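Local coordinates for fiber protein (Raptor siadenovirus a, PDB 5FJL), which probably mediates attachment of the virus to host cells, as the trimeric head domain at the end of the adenovirus fibre, at residues M133-L137 with I163-F169. Numbering follows the deposited sequence.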
loop_
_atom_site.group_PDB
_atom_site.type_symbol
_atom_site.label_atom_id
_atom_site.label_comp_id
_atom_site.label_asym_id
_atom_site.label_seq_id
_atom_site.Cartn_x
_atom_site.Cartn_y
_atom_site.Cartn_z
ATOM N N MET A 133 8.012 0.257 -1.021
ATOM C CA MET A 133 7.562 0.818 0.252
ATOM C C MET A 133 8.590 1.815 0.727
ATOM O O MET A 133 9.798 1.640 0.500
ATOM C CB MET A 133 7.311 -0.229 1.283
ATOM C CG MET A 133 6.166 -1.188 0.863
ATOM S SD MET A 133 5.373 -2.035 2.216
ATOM C CE MET A 133 4.209 -0.726 2.687
ATOM N N MET A 134 8.128 2.868 1.340
ATOM C CA MET A 134 9.044 3.851 1.931
ATOM C C MET A 134 8.622 4.248 3.294
ATOM O O MET A 134 7.457 4.181 3.663
ATOM C CB MET A 134 9.293 4.965 1.020
ATOM C CG MET A 134 8.126 5.705 0.590
ATOM S SD MET A 134 8.545 7.027 -0.609
ATOM C CE MET A 134 9.278 6.260 -2.016
ATOM N N GLN A 135 9.607 4.652 4.092
ATOM C CA GLN A 135 9.367 4.911 5.496
ATOM C C GLN A 135 10.354 5.947 5.998
ATOM O O GLN A 135 11.524 5.859 5.669
ATOM C CB GLN A 135 9.585 3.595 6.273
ATOM C CG GLN A 135 9.283 3.625 7.718
ATOM C CD GLN A 135 9.206 2.226 8.309
ATOM O OE1 GLN A 135 9.515 1.228 7.645
ATOM N NE2 GLN A 135 8.697 2.162 9.498
ATOM N N PHE A 136 9.894 6.894 6.787
ATOM C CA PHE A 136 10.784 7.884 7.441
ATOM C C PHE A 136 11.191 7.282 8.787
ATOM O O PHE A 136 10.341 6.874 9.596
ATOM C CB PHE A 136 10.080 9.211 7.628
ATOM C CG PHE A 136 9.922 10.009 6.374
ATOM C CD1 PHE A 136 10.924 10.876 5.958
ATOM C CD2 PHE A 136 8.761 9.912 5.599
ATOM C CE1 PHE A 136 10.788 11.639 4.816
ATOM C CE2 PHE A 136 8.618 10.664 4.463
ATOM C CZ PHE A 136 9.611 11.544 4.066
ATOM N N LEU A 137 12.489 7.283 9.039
ATOM C CA LEU A 137 13.071 6.720 10.279
ATOM C C LEU A 137 14.118 7.703 10.799
ATOM O O LEU A 137 14.649 8.496 10.048
ATOM C CB LEU A 137 13.721 5.382 9.995
ATOM C CG LEU A 137 12.829 4.229 9.551
ATOM C CD1 LEU A 137 13.695 3.024 9.210
ATOM C CD2 LEU A 137 11.810 3.868 10.620
ATOM N N ILE A 163 9.348 9.770 -7.443
ATOM C CA ILE A 163 8.138 9.313 -6.735
ATOM C C ILE A 163 6.937 9.878 -7.482
ATOM O O ILE A 163 6.740 11.094 -7.504
ATOM C CB ILE A 163 8.105 9.761 -5.256
ATOM C CG1 ILE A 163 9.387 9.343 -4.513
ATOM C CG2 ILE A 163 6.820 9.291 -4.591
ATOM C CD1 ILE A 163 9.420 9.725 -3.065
ATOM N N VAL A 164 6.151 9.013 -8.085
ATOM C CA VAL A 164 4.989 9.405 -8.851
ATOM C C VAL A 164 3.788 9.642 -7.937
ATOM O O VAL A 164 3.131 10.676 -8.002
ATOM C CB VAL A 164 4.650 8.361 -9.906
ATOM C CG1 VAL A 164 3.359 8.749 -10.644
ATOM C CG2 VAL A 164 5.814 8.177 -10.876
ATOM N N THR A 165 3.541 8.688 -7.059
ATOM C CA THR A 165 2.472 8.857 -6.060
ATOM C C THR A 165 2.798 7.932 -4.873
ATOM O O THR A 165 3.520 6.958 -5.017
ATOM C CB THR A 165 1.094 8.679 -6.710
ATOM O OG1 THR A 165 0.076 9.351 -5.920
ATOM C CG2 THR A 165 0.868 7.255 -6.907
ATOM N N VAL A 166 2.355 8.364 -3.690
ATOM C CA VAL A 166 2.622 7.603 -2.456
ATOM C C VAL A 166 1.422 7.753 -1.525
ATOM O O VAL A 166 0.797 8.803 -1.411
ATOM C CB VAL A 166 3.971 8.013 -1.802
ATOM C CG1 VAL A 166 4.038 9.496 -1.531
ATOM C CG2 VAL A 166 4.267 7.214 -0.554
ATOM N N HIS A 167 1.077 6.660 -0.866
ATOM C CA HIS A 167 0.002 6.696 0.130
ATOM C C HIS A 167 0.470 7.561 1.316
ATOM O O HIS A 167 1.654 7.543 1.660
ATOM C CB HIS A 167 -0.336 5.273 0.602
ATOM C CG HIS A 167 -1.555 5.197 1.469
ATOM N ND1 HIS A 167 -2.834 5.279 0.965
ATOM C CD2 HIS A 167 -1.691 5.125 2.808
ATOM C CE1 HIS A 167 -3.704 5.238 1.952
ATOM N NE2 HIS A 167 -3.034 5.125 3.085
ATOM N N PRO A 168 -0.443 8.289 1.972
ATOM C CA PRO A 168 0.001 9.132 3.069
ATOM C C PRO A 168 0.741 8.348 4.155
ATOM O O PRO A 168 0.506 7.158 4.372
ATOM C CB PRO A 168 -1.315 9.708 3.602
ATOM C CG PRO A 168 -2.185 9.776 2.393
ATOM C CD PRO A 168 -1.865 8.495 1.658
ATOM N N PHE A 169 1.613 9.046 4.878
ATOM C CA PHE A 169 2.407 8.429 5.920
ATOM C C PHE A 169 1.729 8.500 7.282
ATOM O O PHE A 169 1.338 9.599 7.694
ATOM C CB PHE A 169 3.794 9.066 6.001
ATOM C CG PHE A 169 4.629 8.877 4.790
ATOM C CD1 PHE A 169 5.390 7.730 4.641
ATOM C CD2 PHE A 169 4.614 9.790 3.756
ATOM C CE1 PHE A 169 6.171 7.529 3.535
ATOM C CE2 PHE A 169 5.367 9.588 2.589
ATOM C CZ PHE A 169 6.158 8.433 2.486
#
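Met134 O meets the ring of Phe169 at its edge, close to the ring plane, with Phe169 CE1 3.6 Å from the oxygen. The backbone of Met134 is hydrogen-bonded to that of Ser115, on the neighbouring strand 115-122. The rest of the contact is apolar and buried. Phe136 and Phe169 form a T-shaped (edge-to-face) pair. The edge of Phe136 points at the face of Phe169. Phe136 CE2 stands 3.8 Å above the Phe169 plane, over its centre. The ring centroids are 5.1 Å apart and the planes are turned by 75°. On the other face of Phe169 lies His167 O, offset toward the rim. Phe169 thus has a neighbour at each face and one at its edge.

Met134 packs beside this pair. Its CG lies 3.9 Å from Phe169 CZ. The side chain of Met134 is extended at chi2 and bends at chi3 (60°), which carries the methyl toward Ile163. The two side chains meet tip to tip, Met134 CE lying 3.6 Å from Ile163 CD1. Val166 adds a looser contact, its CG2 4.3 Å from Met134 SD.

Leu146 packs against both Met134 and Phe136, and Leu67 against both phenylalanines. Next to the contact, His167 turns to the threefold interface, where its ring meets His167 of the other two subunits. Strands 127-138 and 160-171 both pair with strand 115-122, and their inward side chains form part of the hydrophobic core of the antiparallel beta-sandwich typical of adenovirus fibre heads.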